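Copper induced nitroreductase D (Lactococcus lactis, PDB 2WQF) binds flavin mononucleotide and is a copper-induced nitroreductase involved in defence against oxidative stress. Local coordinates at residues Asp22-Lys25 against Val26-Ile30. Numbering follows the deposited sequence.
Sequences DEEK and VIETI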
# COMPACT_ATOMS: atom_id res chain seq x y z
N ASP A 22 15.74 16.64 14.24
CA ASP A 22 16.78 15.66 13.97
C ASP A 22 16.58 15.09 12.57
O ASP A 22 15.93 14.05 12.37
CB ASP A 22 16.76 14.59 15.06
CG ASP A 22 17.94 13.62 14.98
OD1 ASP A 22 18.63 13.59 13.95
OD2 ASP A 22 18.14 12.86 15.95
N GLU A 23 17.11 15.78 11.58
CA GLU A 23 16.94 15.38 10.19
C GLU A 23 17.55 13.99 9.89
O GLU A 23 17.01 13.21 9.10
CB GLU A 23 17.47 16.45 9.21
CG GLU A 23 18.20 17.66 9.79
CD GLU A 23 18.39 18.84 8.80
OE1 GLU A 23 18.23 20.00 9.23
OE2 GLU A 23 18.68 18.62 7.60
N GLU A 24 18.68 13.68 10.52
CA GLU A 24 19.30 12.37 10.31
C GLU A 24 18.36 11.25 10.75
O GLU A 24 18.23 10.25 10.06
CB GLU A 24 20.62 12.25 11.08
CG GLU A 24 20.47 11.65 12.53
CD GLU A 24 21.29 10.36 12.78
OE1 GLU A 24 22.09 9.98 11.90
OE2 GLU A 24 21.13 9.71 13.85
N LYS A 25 17.68 11.44 11.87
CA LYS A 25 16.74 10.43 12.37
C LYS A 25 15.58 10.30 11.43
O LYS A 25 15.04 9.21 11.24
CB LYS A 25 16.24 10.79 13.78
CG LYS A 25 15.26 9.82 14.45
CD LYS A 25 14.65 10.49 15.71
CE LYS A 25 15.73 11.25 16.50
NZ LYS A 25 15.20 12.08 17.60
N VAL A 26 15.12 11.42 10.89
CA VAL A 26 14.05 11.38 9.91
C VAL A 26 14.45 10.54 8.69
O VAL A 26 13.70 9.67 8.26
CB VAL A 26 13.64 12.80 9.49
CG1 VAL A 26 12.61 12.71 8.36
CG2 VAL A 26 13.08 13.53 10.69
N ILE A 27 15.64 10.78 8.15
CA ILE A 27 16.12 10.06 6.98
C ILE A 27 16.24 8.56 7.29
O ILE A 27 15.85 7.73 6.49
CB ILE A 27 17.51 10.58 6.52
CG1 ILE A 27 17.44 12.04 6.09
CG2 ILE A 27 18.06 9.70 5.41
CD1 ILE A 27 16.46 12.30 5.10
N GLU A 28 16.78 8.24 8.48
CA GLU A 28 16.92 6.85 8.91
C GLU A 28 15.57 6.16 8.96
O GLU A 28 15.43 5.00 8.54
CB GLU A 28 17.57 6.80 10.29
CG GLU A 28 19.04 7.15 10.28
CD GLU A 28 19.64 7.20 11.68
OE1 GLU A 28 18.96 6.84 12.66
OE2 GLU A 28 20.81 7.62 11.79
N THR A 29 14.57 6.87 9.48
CA THR A 29 13.25 6.30 9.62
C THR A 29 12.57 6.08 8.28
O THR A 29 11.88 5.08 8.08
CB THR A 29 12.39 7.19 10.51
OG1 THR A 29 13.04 7.32 11.78
CG2 THR A 29 11.07 6.56 10.78
N ILE A 30 12.74 7.03 7.37
CA ILE A 30 12.22 6.87 6.02
C ILE A 30 12.78 5.61 5.39
O ILE A 30 12.04 4.82 4.81
CB ILE A 30 12.53 8.12 5.14
CG1 ILE A 30 11.75 9.35 5.64
CG2 ILE A 30 12.18 7.85 3.70
CD1 ILE A 30 12.31 10.66 5.08
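Val26 and Asp22 open the first turn of helix 23-35: Val26 N donates to Asp22 O at 3.1 Å, within the carbonyl plane. Methyl CG2 of Val26, anti to its own carbonyl carbon (chi1 175° places CG1 opposite the backbone N), touches that same oxygen, and the side chain is buried against Val20, Leu141 and Leu144. Asp22 is the N-cap as well. Its OD1 accepts from Lys25 N at 3.1 Å, met from above the carboxylate plane, while OD2 forms a long salt bridge to Lys25 NZ, 3.5 Å away. Ile27 repeats the backbone pattern, its N bonding to Glu23 O; its CG1 rests 3.3 Å from that oxygen, and the side chain packs on Ile50 and on Val200 of the second subunit. Glu28 N in turn reaches Glu24 O at 2.9 Å. Beyond this bond the two acidic side chains converge on the exposed face, Glu28 OE2 lying 2.7 Å from Glu24 OE1 in one of two modelled conformers of Glu28, so that this closeness is doubtful. Thr29 adds a second donor to the i to i-4 pattern. Both its N, at 3.0 Å, and its OG1, at 2.8 Å, bond to Lys25 O, approaching from opposite faces of the carbonyl plane, so the hydroxyl proton of this buried side chain is taken up by the helix's own carbonyl. A valine here would probably leave Lys25 O with the backbone N-H as its one donor from this residue, its second bond gone. Ile30 carries the helix onward, its N bonded to Val26 O. The chemistry implies an amphipathic start to the helix: a capped, charged outer face, and an inner face of aliphatic groups and a threonine, doubly bonded to Lys25 O, turned to helix 121-143 and strand 46-52.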